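Local coordinates for protein addiction module toxin RelE (Helicobacter pylori, PDB 4LTT) that probably acts as an RNA-cleaving toxin of the RelE family, YafQ subfamily, in a type II toxin-antitoxin system, and can bind copper, at residues 44-49 against 55-60; 66-71 against 77-82. All coordinates share one frame; numbering follows the deposited sequence.

Contact 1: 44-49 against 55-60; sequences FQDHAL and PFRECH
F44 meets H60 through its backbone: F44 O takes the N-H of H60 at 2.7 Å, while the ring edge at CD1 comes near H60 O. Q45, at the surface, lays its terminal amide over one face of the H60 imidazole, the two planes 24° apart, an offset stack well suited to a flat polar group beside an aromatic one. The D46 carboxylate reaches R57: with CG anti to the backbone N (chi1 -173°), OD2 receives R57 NH2 at 2.9 Å, a salt bridge that lies in the guanidinium plane but meets the carboxylate from above its plane. The other oxygen, OD1, is bound by the hydroxyl of Y69. H47 N gives to E58 O at 3.0 Å, and E58 N to H47 O at 2.9 Å, a hydrogen-bonded antiparallel pair. H47 ND1 also donates to Q45 O at 2.7 Å, which helps hold the ring's rotation, with H47 CE1 3.1 Å from E58 OE2. E58 is a copper ligand in another structure of this toxin; no copper is bound here. The R57 guanidinium lies with one face over the H47-A48 peptide, and its NH1 is 3.7 Å from the small A48 CB. L49 N closes the pairing on F56 O, and a water bridges L49 O and F56 O. This hairpin forms one margin of the sheet: F44 and C59 pack on helix 25-35, L49 and E58 touch helix 84-88, and strand 65-72 pairs with the far side of strand 57-60.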
# COMPACT_ATOMS: atom_id res chain seq x y z
N PHE A 44 -11.40 -3.18 1.80
CA PHE A 44 -10.06 -2.58 1.67
C PHE A 44 -10.14 -1.09 1.91
O PHE A 44 -9.10 -0.41 1.99
CB PHE A 44 -9.46 -2.96 0.35
CG PHE A 44 -9.10 -4.40 0.30
CD1 PHE A 44 -8.13 -4.89 1.10
CD2 PHE A 44 -9.87 -5.29 -0.43
CE1 PHE A 44 -7.77 -6.27 1.12
CE2 PHE A 44 -9.52 -6.66 -0.43
CZ PHE A 44 -8.52 -7.15 0.38
N GLN A 45 -11.32 -0.47 1.96
CA GLN A 45 -11.40 1.00 2.22
C GLN A 45 -10.48 1.80 1.35
O GLN A 45 -9.86 2.76 1.77
CB GLN A 45 -11.12 1.32 3.67
CG GLN A 45 -12.20 0.69 4.61
CD GLN A 45 -11.87 1.06 6.05
OE1 GLN A 45 -11.69 2.22 6.37
NE2 GLN A 45 -11.73 0.07 6.89
N ASP A 46 -10.46 1.44 0.08
CA ASP A 46 -9.53 2.08 -0.88
C ASP A 46 -9.98 3.53 -1.18
O ASP A 46 -11.20 3.77 -1.42
CB ASP A 46 -9.50 1.27 -2.19
CG ASP A 46 -8.46 1.76 -3.11
OD1 ASP A 46 -7.32 1.81 -2.70
OD2 ASP A 46 -8.77 2.11 -4.27
N HIS A 47 -9.10 4.49 -1.12
CA HIS A 47 -9.46 5.88 -1.38
C HIS A 47 -8.29 6.73 -1.66
O HIS A 47 -7.14 6.33 -1.41
CB HIS A 47 -10.26 6.42 -0.16
CG HIS A 47 -9.46 6.49 1.12
ND1 HIS A 47 -9.22 5.42 1.92
CD2 HIS A 47 -8.90 7.60 1.76
CE1 HIS A 47 -8.54 5.82 3.04
NE2 HIS A 47 -8.30 7.14 2.90
N ALA A 48 -8.52 7.96 -2.13
CA ALA A 48 -7.48 8.91 -2.36
C ALA A 48 -7.15 9.64 -1.12
O ALA A 48 -8.05 10.08 -0.33
CB ALA A 48 -7.94 9.87 -3.47
N LEU A 49 -5.85 9.81 -0.85
CA LEU A 49 -5.39 10.67 0.25
C LEU A 49 -5.50 12.14 -0.10
O LEU A 49 -5.73 12.55 -1.26
CB LEU A 49 -3.97 10.34 0.63
CG LEU A 49 -3.80 8.90 1.12
CD1 LEU A 49 -2.27 8.62 1.26
CD2 LEU A 49 -4.54 8.79 2.46
N PRO A 55 -0.69 12.79 -4.90
CA PRO A 55 -1.83 12.11 -5.42
C PRO A 55 -1.98 10.62 -4.96
O PRO A 55 -2.66 9.85 -5.55
CB PRO A 55 -1.56 12.15 -6.96
CG PRO A 55 -0.05 11.96 -6.99
CD PRO A 55 0.46 12.76 -5.84
N PHE A 56 -1.32 10.25 -3.84
CA PHE A 56 -1.32 8.87 -3.41
C PHE A 56 -2.68 8.42 -2.95
O PHE A 56 -3.54 9.23 -2.55
CB PHE A 56 -0.23 8.65 -2.33
CG PHE A 56 1.16 8.65 -2.95
CD1 PHE A 56 1.80 7.44 -3.28
CD2 PHE A 56 1.79 9.81 -3.30
CE1 PHE A 56 3.08 7.43 -3.87
CE2 PHE A 56 3.08 9.80 -3.91
CZ PHE A 56 3.67 8.60 -4.23
N ARG A 57 -2.86 7.12 -2.95
CA ARG A 57 -4.07 6.44 -2.44
C ARG A 57 -3.67 5.54 -1.29
O ARG A 57 -2.49 5.19 -1.09
CB ARG A 57 -4.70 5.58 -3.56
CG ARG A 57 -5.19 6.44 -4.76
CD ARG A 57 -5.90 5.57 -5.83
NE ARG A 57 -7.11 4.97 -5.35
CZ ARG A 57 -8.28 5.57 -5.24
NH1 ARG A 57 -8.40 6.86 -5.61
NH2 ARG A 57 -9.29 4.94 -4.68
N GLU A 58 -4.68 5.08 -0.57
CA GLU A 58 -4.47 4.24 0.63
C GLU A 58 -5.56 3.12 0.62
O GLU A 58 -6.73 3.42 0.34
CB GLU A 58 -4.71 5.09 1.91
CG GLU A 58 -4.46 4.30 3.21
CD GLU A 58 -5.15 4.99 4.39
OE1 GLU A 58 -4.54 5.92 4.91
OE2 GLU A 58 -6.29 4.68 4.78
N CYS A 59 -5.12 1.89 0.94
CA CYS A 59 -6.09 0.85 1.21
C CYS A 59 -5.64 0.16 2.50
O CYS A 59 -4.51 0.32 2.99
CB CYS A 59 -6.26 -0.10 0.05
SG CYS A 59 -4.82 -1.05 -0.38
N HIS A 60 -6.58 -0.57 3.07
CA HIS A 60 -6.31 -1.29 4.36
C HIS A 60 -6.11 -2.75 4.10
O HIS A 60 -7.07 -3.43 3.69
CB HIS A 60 -7.53 -1.26 5.22
CG HIS A 60 -7.72 -0.04 5.97
ND1 HIS A 60 -7.84 1.13 5.44
CD2 HIS A 60 -7.97 0.10 7.34
CE1 HIS A 60 -8.11 2.03 6.42
NE2 HIS A 60 -8.17 1.37 7.56
O HOH W 1 -4.62 11.63 -3.60

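Contact 2: 66-71 against 77-82; sequences LLVYLV and ILLRLG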
# COMPACT_ATOMS: atom_id res chain seq x y z
N LEU A 66 -1.75 -0.48 6.51
CA LEU A 66 -2.21 0.31 5.40
C LEU A 66 -1.20 0.29 4.31
O LEU A 66 -0.00 0.38 4.60
CB LEU A 66 -2.43 1.74 5.87
CG LEU A 66 -3.30 1.93 7.10
CD1 LEU A 66 -3.34 3.37 7.47
CD2 LEU A 66 -4.65 1.35 6.96
N LEU A 67 -1.64 0.19 3.06
CA LEU A 67 -0.76 0.28 1.90
C LEU A 67 -0.99 1.68 1.28
O LEU A 67 -2.14 2.04 0.93
CB LEU A 67 -1.14 -0.83 0.91
CG LEU A 67 -0.39 -0.72 -0.45
CD1 LEU A 67 1.09 -0.99 -0.27
CD2 LEU A 67 -1.03 -1.67 -1.46
N VAL A 68 0.08 2.42 1.06
CA VAL A 68 0.04 3.72 0.36
C VAL A 68 0.66 3.51 -0.98
O VAL A 68 1.81 2.97 -1.06
CB VAL A 68 0.73 4.82 1.17
CG1 VAL A 68 0.71 6.13 0.38
CG2 VAL A 68 0.03 5.01 2.52
N TYR A 69 -0.05 3.88 -2.06
CA TYR A 69 0.39 3.51 -3.42
C TYR A 69 -0.05 4.55 -4.37
O TYR A 69 -0.88 5.42 -4.07
CB TYR A 69 -0.17 2.11 -3.82
CG TYR A 69 -1.65 2.13 -4.03
CD1 TYR A 69 -2.17 2.41 -5.30
CD2 TYR A 69 -2.54 1.91 -3.01
CE1 TYR A 69 -3.55 2.42 -5.50
CE2 TYR A 69 -3.91 1.97 -3.19
CZ TYR A 69 -4.42 2.24 -4.45
OH TYR A 69 -5.77 2.29 -4.67
N LEU A 70 0.47 4.48 -5.60
CA LEU A 70 0.11 5.40 -6.67
C LEU A 70 0.24 4.70 -8.00
O LEU A 70 1.29 4.10 -8.32
CB LEU A 70 1.04 6.64 -6.64
CG LEU A 70 0.85 7.62 -7.79
CD1 LEU A 70 -0.49 8.29 -7.78
CD2 LEU A 70 1.95 8.66 -7.72
N VAL A 71 -0.74 4.88 -8.88
CA VAL A 71 -0.59 4.48 -10.28
C VAL A 71 -0.09 5.72 -11.03
O VAL A 71 -0.78 6.77 -11.01
CB VAL A 71 -1.93 3.99 -10.81
CG1 VAL A 71 -1.86 3.76 -12.34
CG2 VAL A 71 -2.34 2.72 -10.17
N ILE A 77 3.29 2.19 -8.01
CA ILE A 77 4.31 2.57 -7.02
C ILE A 77 3.81 2.18 -5.66
O ILE A 77 2.76 2.67 -5.22
CB ILE A 77 4.59 4.08 -7.10
CG1 ILE A 77 5.12 4.51 -8.46
CG2 ILE A 77 5.62 4.45 -6.03
CD1 ILE A 77 4.95 6.02 -8.71
N LEU A 78 4.58 1.37 -4.94
CA LEU A 78 4.27 1.05 -3.57
C LEU A 78 5.16 1.83 -2.66
O LEU A 78 6.37 1.75 -2.76
CB LEU A 78 4.44 -0.45 -3.31
CG LEU A 78 3.62 -1.36 -4.26
CD1 LEU A 78 3.63 -2.78 -3.72
CD2 LEU A 78 2.14 -0.91 -4.35
N LEU A 79 4.53 2.72 -1.87
CA LEU A 79 5.24 3.69 -1.06
C LEU A 79 5.47 3.28 0.40
O LEU A 79 6.59 3.39 0.91
CB LEU A 79 4.52 5.04 -1.13
CG LEU A 79 5.29 6.19 -0.49
CD1 LEU A 79 6.42 6.52 -1.41
CD2 LEU A 79 4.40 7.44 -0.28
N ARG A 80 4.41 2.90 1.10
CA ARG A 80 4.53 2.59 2.52
C ARG A 80 3.60 1.43 2.77
O ARG A 80 2.59 1.22 2.10
CB ARG A 80 4.00 3.75 3.45
CG ARG A 80 4.77 5.05 3.44
CD ARG A 80 6.20 4.84 3.85
NE ARG A 80 6.37 4.21 5.17
CZ ARG A 80 6.52 4.80 6.35
NH1 ARG A 80 6.52 6.13 6.45
NH2 ARG A 80 6.81 4.07 7.42
N LEU A 81 3.90 0.70 3.86
CA LEU A 81 3.06 -0.39 4.33
C LEU A 81 3.19 -0.42 5.83
O LEU A 81 4.25 -0.78 6.37
CB LEU A 81 3.57 -1.69 3.73
CG LEU A 81 2.71 -2.95 4.09
CD1 LEU A 81 1.35 -2.94 3.37
CD2 LEU A 81 3.51 -4.24 3.72
N GLY A 82 2.18 -0.03 6.55
CA GLY A 82 2.34 -0.01 8.04
C GLY A 82 1.14 0.65 8.69
O GLY A 82 0.10 0.85 8.08
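An antiparallel beta hairpin with a classic beta bulge joins strands 66-71 and 77-82 at the centre of the sheet, their axes 4.7 Å apart. At the bulge L79 and R80 both face V68, and V68 O accepts L79 N at 2.8 Å and, weakly, R80 N at 3.4 Å. Hydrogen-bonded pairs flank this point: L66 with G82 toward one end, L70 with I77 toward the other. The extra residue shifts the register by one, so that L67 pairs with L81 but Y69 with L78. These four side chains share one face, where L67, L78 and L81 suit a buried surface under helices 8-19 and 25-35, and Y69 adds an aromatic ring with a polar end; L67 CB rests 4.1 Å from L81 CD1. Y69 has its CG between the backbone N and the carbonyl carbon (chi1 70°), which carries the ring away from strand 77-82, its hydroxyl going to the neighbouring hairpin. Its CB stays by the partner strand, near I77 O and L78 CD2. The other face carries L66, V68, L70, I77 and R80. Beta-branched V68 and I77 fit an extended strand, and L87 of helix 84-88 packs on L66, V68 and R80. R80 meets V68 through CB alone, at V68 CB; its chain bends away, and NE makes a salt bridge with D13. The L70 and I77 side chains run alongside each other, L70 CD2 4.1 Å from I77 CD1.

From the N terminus, strand 3-6 and helices 8-19 and 25-35 come first; the chain then reaches 44-49, and contact 1 closes a short loop by pairing it with 55-60. A brief connection leads into strand 65-72, which turns back at once so that contact 2 closes a second hairpin. The two loops follow in series, neither nesting nor crossing. They are joined edge to edge because strand 57-60 lies beside strand 65-72: R57 N bonds Y69 O, and P55 O packs on L70 CD1 at 3.5 Å. Contact 1 thus supplies one margin of the mixed sheet, while contact 2 continues it to strand 75-82, beside which strand 3-6 runs parallel.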